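Local coordinates for imine reductase (Bacillus cereus, PDB 4D3F), which probably catalyses the NADPH-dependent reduction of imines to amines, binding its cofactor in a Rossmann-type domain, at residues V18-S23 and R164-V169; L80-L85 and V106-S111; L85-V90 and S111-E116. All coordinates share one frame; numbering follows the deposited sequence.

Interaction 1 of 3, residues V18-S23 and R164-V169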
loop_
_atom_site.group_PDB
_atom_site.type_symbol
_atom_site.label_atom_id
_atom_site.label_comp_id
_atom_site.label_asym_id
_atom_site.label_seq_id
_atom_site.Cartn_x
_atom_site.Cartn_y
_atom_site.Cartn_z
ATOM N N VAL B 18 -3.562 37.902 28.034
ATOM C CA VAL B 18 -3.051 36.617 27.509
ATOM C C VAL B 18 -3.403 36.521 26.006
ATOM O O VAL B 18 -4.351 37.155 25.528
ATOM C CB VAL B 18 -3.619 35.403 28.295
ATOM C CG1 VAL B 18 -3.331 35.520 29.779
ATOM C CG2 VAL B 18 -5.098 35.307 28.121
ATOM N N GLY B 19 -2.586 35.784 25.265
ATOM C CA GLY B 19 -2.869 35.457 23.895
ATOM C C GLY B 19 -1.724 35.895 22.990
ATOM O O GLY B 19 -0.955 36.838 23.280
ATOM N N ASN B 20 -1.638 35.251 21.836
ATOM C CA ASN B 20 -0.572 35.581 20.871
ATOM C C ASN B 20 -0.835 36.965 20.269
ATOM O O ASN B 20 -1.995 37.428 20.131
ATOM C CB ASN B 20 -0.532 34.559 19.694
ATOM C CG ASN B 20 0.071 33.196 20.069
ATOM O OD1 ASN B 20 0.330 32.862 21.257
ATOM N ND2 ASN B 20 0.265 32.386 19.050
ATOM N N ARG B 21 0.240 37.588 19.860
ATOM C CA ARG B 21 0.178 38.754 19.034
ATOM C C ARG B 21 -0.576 38.369 17.770
ATOM O O ARG B 21 -0.350 37.283 17.192
ATOM C CB ARG B 21 1.603 39.127 18.668
ATOM C CG ARG B 21 2.025 40.493 19.092
ATOM C CD ARG B 21 2.181 40.636 20.607
ATOM N NE ARG B 21 1.521 41.879 21.068
ATOM C CZ ARG B 21 2.107 42.916 21.678
ATOM N NH1 ARG B 21 3.410 42.943 21.946
ATOM N NH2 ARG B 21 1.370 43.956 22.031
ATOM N N LYS B 22 -1.415 39.252 17.293
ATOM C CA LYS B 22 -2.149 38.993 16.039
ATOM C C LYS B 22 -1.375 39.500 14.817
ATOM O O LYS B 22 -1.923 40.280 14.028
ATOM C CB LYS B 22 -3.456 39.757 16.109
ATOM C CG LYS B 22 -4.403 39.031 17.027
ATOM C CD LYS B 22 -4.963 37.769 16.371
ATOM C CE LYS B 22 -6.238 37.326 17.049
ATOM N NZ LYS B 22 -6.999 38.491 17.632
ATOM N N SER B 23 -0.110 39.128 14.747
ATOM C CA SER B 23 0.781 39.653 13.744
ATOM C C SER B 23 1.776 38.574 13.346
ATOM O O SER B 23 2.363 37.917 14.169
ATOM C CB SER B 23 1.509 40.856 14.348
ATOM O OG SER B 23 1.897 41.655 13.329
ATOM N N ARG B 164 1.569 27.962 19.608
ATOM C CA ARG B 164 0.602 26.956 19.237
ATOM C C ARG B 164 -0.686 27.552 18.786
ATOM O O ARG B 164 -1.306 27.077 17.845
ATOM C CB ARG B 164 0.365 26.099 20.495
ATOM C CG ARG B 164 -0.667 25.030 20.418
ATOM C CD ARG B 164 -0.676 24.323 21.794
ATOM N NE ARG B 164 -1.306 23.086 21.501
ATOM C CZ ARG B 164 -0.878 21.871 21.820
ATOM N NH1 ARG B 164 0.162 21.638 22.611
ATOM N NH2 ARG B 164 -1.584 20.853 21.369
ATOM N N GLU B 165 -1.139 28.595 19.482
ATOM C CA GLU B 165 -2.421 29.200 19.184
ATOM C C GLU B 165 -2.394 29.720 17.710
ATOM O O GLU B 165 -3.333 29.541 16.972
ATOM C CB GLU B 165 -2.625 30.406 20.153
ATOM C CG GLU B 165 -3.854 31.266 19.957
ATOM C CD GLU B 165 -3.759 32.730 20.561
ATOM O OE1 GLU B 165 -3.121 32.966 21.624
ATOM O OE2 GLU B 165 -4.361 33.661 19.951
ATOM N N THR B 166 -1.320 30.368 17.319
ATOM C CA THR B 166 -1.234 30.869 15.967
ATOM C C THR B 166 -1.180 29.671 14.968
ATOM O O THR B 166 -1.815 29.708 13.920
ATOM C CB THR B 166 -0.022 31.805 15.831
ATOM O OG1 THR B 166 -0.258 32.922 16.666
ATOM C CG2 THR B 166 0.145 32.326 14.411
ATOM N N LEU B 167 -0.397 28.666 15.318
ATOM C CA LEU B 167 -0.225 27.534 14.379
ATOM C C LEU B 167 -1.522 26.793 14.188
ATOM O O LEU B 167 -1.838 26.369 13.046
ATOM C CB LEU B 167 0.867 26.625 14.855
ATOM C CG LEU B 167 2.257 27.257 14.944
ATOM C CD1 LEU B 167 3.241 26.289 15.518
ATOM C CD2 LEU B 167 2.695 27.719 13.581
ATOM N N GLU B 168 -2.355 26.772 15.242
ATOM C CA GLU B 168 -3.658 26.148 15.146
ATOM C C GLU B 168 -4.691 26.904 14.362
ATOM O O GLU B 168 -5.747 26.371 14.071
ATOM C CB GLU B 168 -4.120 25.714 16.538
ATOM C CG GLU B 168 -3.193 24.599 17.025
ATOM C CD GLU B 168 -3.481 24.119 18.444
ATOM O OE1 GLU B 168 -4.316 24.721 19.108
ATOM O OE2 GLU B 168 -2.885 23.129 18.868
ATOM N N VAL B 169 -4.415 28.138 13.923
ATOM C CA VAL B 169 -5.262 28.777 12.960
ATOM C C VAL B 169 -5.181 28.017 11.592
ATOM O O VAL B 169 -6.159 27.960 10.846
ATOM C CB VAL B 169 -4.822 30.243 12.808
ATOM C CG1 VAL B 169 -5.529 30.933 11.658
ATOM C CG2 VAL B 169 -5.001 30.972 14.166
HETATM O O HOH W 1 -4.365 36.419 20.247
HETATM O O HOH W 2 1.562 35.810 16.090
#
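Helix 157-170 of the Rossmann-type domain meets the loop that leads into strand 23-27 here, with Glu165 and Thr166 facing Asn20. The direct hydrogen bond goes to the loop backbone: Asn20 N donates to Glu165 OE1 at 2.7 Å, reaching the oxygen on its syn side but 34° out of the carboxylate plane. Glu165 gets there because its CG stands anti to the backbone N (chi1 175°) and the chain stays extended beyond it. The same OE1 lies 3.4 Å from Gly19 CA, whose backbone angles call for glycine. The other carboxylate oxygen takes part through water, since one molecule donates both to Glu165 OE2, at 2.8 Å, and to Asn20 O, so both oxygens of Glu165 hold the same loop residue. The side-chain amide of Asn20 stacks on the carboxylate, the two planes 28° apart and the chains running past each other in opposite directions. Its far end abuts Thr166, whose OG1 is hydrogen-bonded to Tyr45 OH. A second water donates to Arg21 O and Ser23 O and accepts weakly from Thr166 OG1. It is a surface contact, a lead-in loop pinned to a helix packed on the sheet of a Rossmann-type fold.

Interaction 2 of 3, residues L80-L85 and V106-S111. With NAP (NADP nicotinamide-adenine-dinucleotide phosphate), chain C.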
loop_
_atom_site.group_PDB
_atom_site.type_symbol
_atom_site.label_atom_id
_atom_site.label_comp_id
_atom_site.label_asym_id
_atom_site.label_seq_id
_atom_site.Cartn_x
_atom_site.Cartn_y
_atom_site.Cartn_z
ATOM N N LEU B 80 7.264 36.104 14.943
ATOM C CA LEU B 80 6.889 34.771 14.384
ATOM C C LEU B 80 6.936 34.852 12.844
ATOM O O LEU B 80 6.220 35.655 12.237
ATOM C CB LEU B 80 5.518 34.359 14.822
ATOM C CG LEU B 80 5.076 32.967 14.376
ATOM C CD1 LEU B 80 6.036 31.952 14.954
ATOM C CD2 LEU B 80 3.644 32.719 14.778
ATOM N N VAL B 81 7.729 33.967 12.243
ATOM C CA VAL B 81 7.942 33.905 10.803
ATOM C C VAL B 81 7.614 32.510 10.326
ATOM O O VAL B 81 8.203 31.572 10.847
ATOM C CB VAL B 81 9.390 34.264 10.486
ATOM C CG1 VAL B 81 9.624 34.156 8.993
ATOM C CG2 VAL B 81 9.750 35.658 10.987
ATOM N N ILE B 82 6.648 32.354 9.426
ATOM C CA ILE B 82 6.288 31.043 8.855
ATOM C C ILE B 82 6.928 30.931 7.469
ATOM O O ILE B 82 6.811 31.866 6.664
ATOM C CB ILE B 82 4.813 30.885 8.637
ATOM C CG1 ILE B 82 3.921 31.220 9.844
ATOM C CG2 ILE B 82 4.457 29.525 8.000
ATOM C CD1 ILE B 82 4.090 30.475 11.066
ATOM N N LEU B 83 7.657 29.841 7.260
ATOM C CA LEU B 83 8.327 29.584 5.975
ATOM C C LEU B 83 7.599 28.478 5.254
ATOM O O LEU B 83 7.429 27.400 5.805
ATOM C CB LEU B 83 9.805 29.259 6.112
ATOM C CG LEU B 83 10.454 30.488 6.773
ATOM C CD1 LEU B 83 10.752 30.156 8.231
ATOM C CD2 LEU B 83 11.685 31.016 6.172
ATOM N N SER B 84 7.262 28.696 3.997
ATOM C CA SER B 84 6.691 27.633 3.170
ATOM C C SER B 84 7.453 27.653 1.825
ATOM O O SER B 84 7.063 28.287 0.871
ATOM C CB SER B 84 5.254 27.841 2.984
ATOM O OG SER B 84 4.656 26.783 2.207
ATOM N N LEU B 85 8.605 27.068 1.883
ATOM C CA LEU B 85 9.526 27.083 0.728
ATOM C C LEU B 85 9.724 25.674 0.185
ATOM O O LEU B 85 9.292 24.684 0.779
ATOM C CB LEU B 85 10.831 27.596 1.239
ATOM C CG LEU B 85 10.832 29.002 1.827
ATOM C CD1 LEU B 85 12.153 29.208 2.520
ATOM C CD2 LEU B 85 10.541 30.019 0.732
ATOM N N VAL B 106 11.338 33.588 15.803
ATOM C CA VAL B 106 10.872 32.197 15.873
ATOM C C VAL B 106 10.492 31.806 14.454
ATOM O O VAL B 106 9.579 32.411 13.883
ATOM C CB VAL B 106 9.688 32.022 16.810
ATOM C CG1 VAL B 106 9.236 30.569 16.784
ATOM C CG2 VAL B 106 10.112 32.479 18.220
ATOM N N LEU B 107 11.238 30.854 13.853
ATOM C CA LEU B 107 10.985 30.449 12.468
ATOM C C LEU B 107 10.278 29.071 12.490
ATOM O O LEU B 107 10.788 28.125 13.083
ATOM C CB LEU B 107 12.260 30.350 11.674
ATOM C CG LEU B 107 12.778 31.663 11.040
ATOM C CD1 LEU B 107 13.115 32.634 12.128
ATOM C CD2 LEU B 107 13.914 31.397 10.073
ATOM N N VAL B 108 9.098 29.022 11.909
ATOM C CA VAL B 108 8.319 27.788 11.827
ATOM C C VAL B 108 8.434 27.337 10.352
ATOM O O VAL B 108 7.922 27.988 9.424
ATOM C CB VAL B 108 6.896 28.003 12.149
ATOM C CG1 VAL B 108 6.120 26.701 12.038
ATOM C CG2 VAL B 108 6.736 28.577 13.549
ATOM N N ASN B 109 9.191 26.267 10.149
ATOM C CA ASN B 109 9.494 25.833 8.813
ATOM C C ASN B 109 8.605 24.705 8.393
ATOM O O ASN B 109 8.692 23.631 8.953
ATOM C CB ASN B 109 10.952 25.453 8.732
ATOM C CG ASN B 109 11.452 25.438 7.294
ATOM O OD1 ASN B 109 12.556 25.918 7.008
ATOM N ND2 ASN B 109 10.598 25.077 6.382
ATOM N N LEU B 110 7.728 25.002 7.455
ATOM C CA LEU B 110 6.708 24.069 6.955
ATOM C C LEU B 110 7.079 23.427 5.586
ATOM O O LEU B 110 6.230 22.836 4.948
ATOM C CB LEU B 110 5.394 24.731 6.856
ATOM C CG LEU B 110 4.917 25.379 8.189
ATOM C CD1 LEU B 110 3.612 26.109 7.990
ATOM C CD2 LEU B 110 4.801 24.366 9.321
ATOM N N SER B 111 8.340 23.473 5.296
ATOM C CA SER B 111 8.928 22.947 4.054
ATOM C C SER B 111 9.148 21.424 4.194
ATOM O O SER B 111 9.608 20.969 5.255
ATOM C CB SER B 111 10.213 23.667 3.773
ATOM O OG SER B 111 9.945 25.116 3.748
HETATM P PA NAP C . 6.545 25.644 -4.213
HETATM O O1A NAP C . 6.258 25.796 -5.685
HETATM O O2A NAP C . 7.468 24.626 -3.632
HETATM O O5B NAP C . 7.178 27.081 -3.865
HETATM C C5B NAP C . 7.421 27.391 -2.526
HETATM C C4B NAP C . 8.160 28.692 -2.415
HETATM O O4B NAP C . 9.571 28.465 -2.469
HETATM C C3B NAP C . 7.755 29.750 -3.401
HETATM O O3B NAP C . 7.705 30.935 -2.609
HETATM C C2B NAP C . 9.018 29.874 -4.237
HETATM O O2B NAP C . 9.289 31.182 -4.807
HETATM C C1B NAP C . 10.059 29.538 -3.222
HETATM N N9A NAP C . 11.349 29.189 -3.808
HETATM C C8A NAP C . 11.608 28.059 -4.502
HETATM N N7A NAP C . 12.908 28.097 -4.828
HETATM C C5A NAP C . 13.415 29.245 -4.383
HETATM C C6A NAP C . 14.689 29.915 -4.458
HETATM N N6A NAP C . 15.655 29.236 -5.083
HETATM N N1A NAP C . 14.899 31.087 -3.879
HETATM C C2A NAP C . 13.887 31.736 -3.228
HETATM N N3A NAP C . 12.639 31.192 -3.146
HETATM C C4A NAP C . 12.389 29.956 -3.669
HETATM O O3 NAP C . 5.138 25.683 -3.559
HETATM P PN NAP C . 4.256 24.849 -2.499
HETATM O O1N NAP C . 3.380 23.934 -3.242
HETATM O O2N NAP C . 3.394 25.901 -1.839
HETATM O O5D NAP C . 5.241 24.098 -1.559
HETATM C C5D NAP C . 5.933 24.579 -0.373
HETATM C C4D NAP C . 6.283 23.441 0.565
HETATM O O4D NAP C . 5.091 22.856 1.085
HETATM C C3D NAP C . 6.999 22.286 -0.173
HETATM O O3D NAP C . 8.137 21.923 0.624
HETATM C C2D NAP C . 5.929 21.234 -0.394
HETATM O O2D NAP C . 6.465 19.912 -0.463
HETATM C C1D NAP C . 5.144 21.440 0.916
HETATM N N1N NAP C . 3.847 20.843 0.891
HETATM C C2N NAP C . 3.082 21.033 -0.205
HETATM C C3N NAP C . 1.835 20.461 -0.315
HETATM C C7N NAP C . 1.043 20.789 -1.568
HETATM O O7N NAP C . 0.033 20.179 -1.690
HETATM N N7N NAP C . 1.289 21.848 -2.358
HETATM C C4N NAP C . 1.342 19.674 0.717
HETATM C C5N NAP C . 2.123 19.493 1.874
HETATM C C6N NAP C . 3.394 20.089 1.969
HETATM P P2B NAP C . 8.539 31.617 -6.156
HETATM O O1X NAP C . 9.330 32.851 -6.490
HETATM O O2X NAP C . 8.736 30.402 -7.132
HETATM O O3X NAP C . 7.056 31.792 -5.813
HETATM O O HOH W 3 4.393 24.304 3.241
#
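Leu80, Ile82, Val106 and Val108 interlock on one face of two neighbouring parallel strands, 80-83 and 106-109, the beta strands of a right-handed beta-alpha-beta crossover in the Rossmann-type sheet. Four backbone bonds of 2.9 Å zip the strands together, from Val81 N to Val106 O, Val108 N to Val81 O, Leu83 N to Val108 O and Leu110 N to Leu83 O; the strands run 21° apart. Leu80, its CG anti to the backbone N (chi1 -176°), leans across so that CD1 settles between two valines, 3.7 Å from Val108 CG2 and 3.9 Å from Val106 CG1. Val108 is wedged in turn between this methyl and Ile82 CD1; Ile82 and Val108 lie side by side, pointing the same way. Further along, Ile82 CG2 butts against Leu110 CD1 at 3.5 Å. His163 and Thr166 of helix 157-170 and Phe40 of helix 31-43 pack against this layer. On the other face Leu83 CD1 fits against CB, CG and CD2 of Leu107, and Leu95 of helix 88-95 adds to that side. Past the strand ends the chains reach the cofactor: one water lies within hydrogen-bonding distance of Ser84 OG, Leu110 O and NADP O4D. Elsewhere between the two loops the Ser111 hydroxyl ties them, Leu85 N donating to Ser111 OG at 3.0 Å and 152°.

Interaction 3 of 3, residues L85-V90 and S111-E116. With NAP (NADP nicotinamide-adenine-dinucleotide phosphate), chain C.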
loop_
_atom_site.group_PDB
_atom_site.type_symbol
_atom_site.label_atom_id
_atom_site.label_comp_id
_atom_site.label_asym_id
_atom_site.label_seq_id
_atom_site.Cartn_x
_atom_site.Cartn_y
_atom_site.Cartn_z
ATOM N N LEU B 85 8.605 27.068 1.883
ATOM C CA LEU B 85 9.526 27.083 0.728
ATOM C C LEU B 85 9.724 25.674 0.185
ATOM O O LEU B 85 9.292 24.684 0.779
ATOM C CB LEU B 85 10.831 27.596 1.239
ATOM C CG LEU B 85 10.832 29.002 1.827
ATOM C CD1 LEU B 85 12.153 29.208 2.520
ATOM C CD2 LEU B 85 10.541 30.019 0.732
ATOM N N THR B 86 10.387 25.575 -0.965
ATOM C CA THR B 86 10.480 24.246 -1.563
ATOM C C THR B 86 11.153 23.183 -0.645
ATOM O O THR B 86 10.599 22.058 -0.487
ATOM C CB THR B 86 11.083 24.320 -2.970
ATOM O OG1 THR B 86 10.268 25.213 -3.741
ATOM C CG2 THR B 86 11.082 22.924 -3.586
ATOM N N ASP B 87 12.281 23.552 -0.066
ATOM C CA ASP B 87 13.074 22.721 0.805
ATOM C C ASP B 87 14.039 23.581 1.578
ATOM O O ASP B 87 14.072 24.808 1.401
ATOM C CB ASP B 87 13.847 21.699 -0.051
ATOM C CG ASP B 87 14.792 22.351 -1.035
ATOM O OD1 ASP B 87 15.331 23.469 -0.814
ATOM O OD2 ASP B 87 15.035 21.708 -2.058
ATOM N N TYR B 88 14.884 22.951 2.389
ATOM C CA TYR B 88 15.743 23.650 3.288
ATOM C C TYR B 88 16.891 24.370 2.603
ATOM O O TYR B 88 17.368 25.378 3.082
ATOM C CB TYR B 88 16.263 22.752 4.389
ATOM C CG TYR B 88 15.279 22.629 5.531
ATOM C CD1 TYR B 88 14.174 21.875 5.426
ATOM C CD2 TYR B 88 15.417 23.344 6.653
ATOM C CE1 TYR B 88 13.242 21.754 6.453
ATOM C CE2 TYR B 88 14.452 23.274 7.708
ATOM C CZ TYR B 88 13.396 22.419 7.631
ATOM O OH TYR B 88 12.364 22.318 8.623
ATOM N N ASN B 89 17.342 23.866 1.463
ATOM C CA ASN B 89 18.377 24.632 0.729
ATOM C C ASN B 89 17.917 26.048 0.354
ATOM O O ASN B 89 18.746 26.974 0.386
ATOM C CB ASN B 89 18.816 23.919 -0.533
ATOM C CG ASN B 89 19.712 22.762 -0.217
ATOM O OD1 ASN B 89 20.287 22.673 0.885
ATOM N ND2 ASN B 89 19.830 21.856 -1.151
ATOM N N VAL B 90 16.641 26.176 0.022
ATOM C CA VAL B 90 16.059 27.474 -0.303
ATOM C C VAL B 90 16.168 28.352 0.936
ATOM O O VAL B 90 16.484 29.533 0.845
ATOM C CB VAL B 90 14.561 27.380 -0.742
ATOM C CG1 VAL B 90 13.950 28.757 -1.021
ATOM C CG2 VAL B 90 14.390 26.515 -1.968
ATOM N N SER B 111 8.340 23.473 5.296
ATOM C CA SER B 111 8.928 22.947 4.054
ATOM C C SER B 111 9.148 21.424 4.194
ATOM O O SER B 111 9.608 20.969 5.255
ATOM C CB SER B 111 10.213 23.667 3.773
ATOM O OG SER B 111 9.945 25.116 3.748
ATOM N N SER B 112 8.895 20.671 3.106
ATOM C CA SER B 112 9.170 19.219 3.069
ATOM C C SER B 112 10.640 18.989 2.849
ATOM O O SER B 112 11.219 19.520 1.929
ATOM C CB SER B 112 8.384 18.544 1.900
ATOM O OG SER B 112 7.028 18.593 2.209
ATOM N N ASP B 113 11.265 18.204 3.720
ATOM C CA ASP B 113 12.663 17.801 3.572
ATOM C C ASP B 113 12.916 16.610 4.534
ATOM O O ASP B 113 11.971 16.034 5.059
ATOM C CB ASP B 113 13.651 18.958 3.857
ATOM C CG ASP B 113 14.828 18.983 2.951
ATOM O OD1 ASP B 113 15.489 17.908 2.765
ATOM O OD2 ASP B 113 15.206 20.114 2.503
ATOM N N THR B 114 14.155 16.212 4.666
ATOM C CA THR B 114 14.522 15.037 5.435
ATOM C C THR B 114 14.705 15.413 6.904
ATOM O O THR B 114 14.924 16.574 7.234
ATOM C CB THR B 114 15.832 14.440 4.936
ATOM O OG1 THR B 114 16.954 15.254 5.272
ATOM C CG2 THR B 114 15.825 14.178 3.425
ATOM N N PRO B 115 14.652 14.447 7.785
ATOM C CA PRO B 115 14.936 14.681 9.187
ATOM C C PRO B 115 16.249 15.289 9.447
ATOM O O PRO B 115 16.327 16.210 10.276
ATOM C CB PRO B 115 14.802 13.308 9.818
ATOM C CG PRO B 115 13.817 12.611 8.920
ATOM C CD PRO B 115 14.205 13.047 7.569
ATOM N N GLU B 116 17.303 14.814 8.800
ATOM C CA GLU B 116 18.603 15.389 9.121
ATOM C C GLU B 116 18.704 16.818 8.635
ATOM O O GLU B 116 19.416 17.632 9.266
ATOM C CB GLU B 116 19.792 14.583 8.546
ATOM C CG GLU B 116 20.876 14.386 9.660
ATOM C CD GLU B 116 20.559 13.185 10.571
ATOM O OE1 GLU B 116 20.723 12.039 10.072
ATOM O OE2 GLU B 116 20.088 13.339 11.740
HETATM P PA NAP C . 6.545 25.644 -4.213
HETATM O O1A NAP C . 6.258 25.796 -5.685
HETATM O O2A NAP C . 7.468 24.626 -3.632
HETATM O O5B NAP C . 7.178 27.081 -3.865
HETATM C C5B NAP C . 7.421 27.391 -2.526
HETATM C C4B NAP C . 8.160 28.692 -2.415
HETATM O O4B NAP C . 9.571 28.465 -2.469
HETATM C C3B NAP C . 7.755 29.750 -3.401
HETATM O O3B NAP C . 7.705 30.935 -2.609
HETATM C C2B NAP C . 9.018 29.874 -4.237
HETATM O O2B NAP C . 9.289 31.182 -4.807
HETATM C C1B NAP C . 10.059 29.538 -3.222
HETATM N N9A NAP C . 11.349 29.189 -3.808
HETATM C C8A NAP C . 11.608 28.059 -4.502
HETATM N N7A NAP C . 12.908 28.097 -4.828
HETATM C C5A NAP C . 13.415 29.245 -4.383
HETATM C C6A NAP C . 14.689 29.915 -4.458
HETATM N N6A NAP C . 15.655 29.236 -5.083
HETATM N N1A NAP C . 14.899 31.087 -3.879
HETATM C C2A NAP C . 13.887 31.736 -3.228
HETATM N N3A NAP C . 12.639 31.192 -3.146
HETATM C C4A NAP C . 12.389 29.956 -3.669
HETATM O O3 NAP C . 5.138 25.683 -3.559
HETATM P PN NAP C . 4.256 24.849 -2.499
HETATM O O1N NAP C . 3.380 23.934 -3.242
HETATM O O2N NAP C . 3.394 25.901 -1.839
HETATM O O5D NAP C . 5.241 24.098 -1.559
HETATM C C5D NAP C . 5.933 24.579 -0.373
HETATM C C4D NAP C . 6.283 23.441 0.565
HETATM O O4D NAP C . 5.091 22.856 1.085
HETATM C C3D NAP C . 6.999 22.286 -0.173
HETATM O O3D NAP C . 8.137 21.923 0.624
HETATM C C2D NAP C . 5.929 21.234 -0.394
HETATM O O2D NAP C . 6.465 19.912 -0.463
HETATM C C1D NAP C . 5.144 21.440 0.916
HETATM N N1N NAP C . 3.847 20.843 0.891
HETATM C C2N NAP C . 3.082 21.033 -0.205
HETATM C C3N NAP C . 1.835 20.461 -0.315
HETATM C C7N NAP C . 1.043 20.789 -1.568
HETATM O O7N NAP C . 0.033 20.179 -1.690
HETATM N N7N NAP C . 1.289 21.848 -2.358
HETATM C C4N NAP C . 1.342 19.674 0.717
HETATM C C5N NAP C . 2.123 19.493 1.874
HETATM C C6N NAP C . 3.394 20.089 1.969
HETATM P P2B NAP C . 8.539 31.617 -6.156
HETATM O O1X NAP C . 9.330 32.851 -6.490
HETATM O O2X NAP C . 8.736 30.402 -7.132
HETATM O O3X NAP C . 7.056 31.792 -5.813
HETATM O O HOH W 4 12.760 25.891 3.961
HETATM O O HOH W 5 10.022 21.410 7.800
HETATM O O HOH W 6 17.413 20.919 0.996
#
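The Tyr88 ring meets Asp113 at its edge, with CB close to the ring plane, 3.4 Å from Tyr88 CD1, and OD2 in plane; ring and carboxylate are turned 61° apart. These are the loops after two neighbouring strands of the Rossmann-type fold, each leading into a helix, 88-95 and 115-126. Around the same ring pack Lys117, Ala118 and Ala121 of helix 115-126 and His132 and Thr134 of strand 131-137. Asp113 spans both turns: OD2 takes Tyr88 N at 2.9 Å and 171°, and OD1 takes Thr114 N, each on its anti lone pair. A water adds a further donor to OD2 and accepts from Asn89 N. Asp87 N-caps helix 88-95; its CG sits between the backbone N and carbonyl carbon (chi1 61°), letting OD1 accept from Val90 N at 3.1 Å. The N-cap of the other helix is Thr114, which also bonds Glu268 of the second subunit. Both loops also touch NADP. Ser112 N donates to its O3D at 2.9 Å, Ser112 OG pairs with O2D, and Val90 CG1 touches the adenine at C4A, 3.3 Å away. On the pyrophosphate, Thr86 OG1 donates to NADP O2A at 2.9 Å.

Interactions 2 and 3 form one continuous piece: they share Leu85 and Ser111, their centres are 11 Å apart, and the side chain of Asn109 in the strand pair packs against Tyr88. Both reach NADP, so the sheet carries straight into the loops that line the cofactor. Interaction 1 lies at the surface, its centre 14 Å from that of interaction 2 and 24 Å from that of interaction 3, yet its helix packs directly on the strands: Thr166 CG2 lies 3.5 Å from Leu80 CD2, and Leu167 CD2 is 3.9 Å from Val108 CG1. With interaction 3 it has no touch, the nearest atoms being about 11 Å apart. The strand pair therefore stands between the surface contact and the cofactor loops.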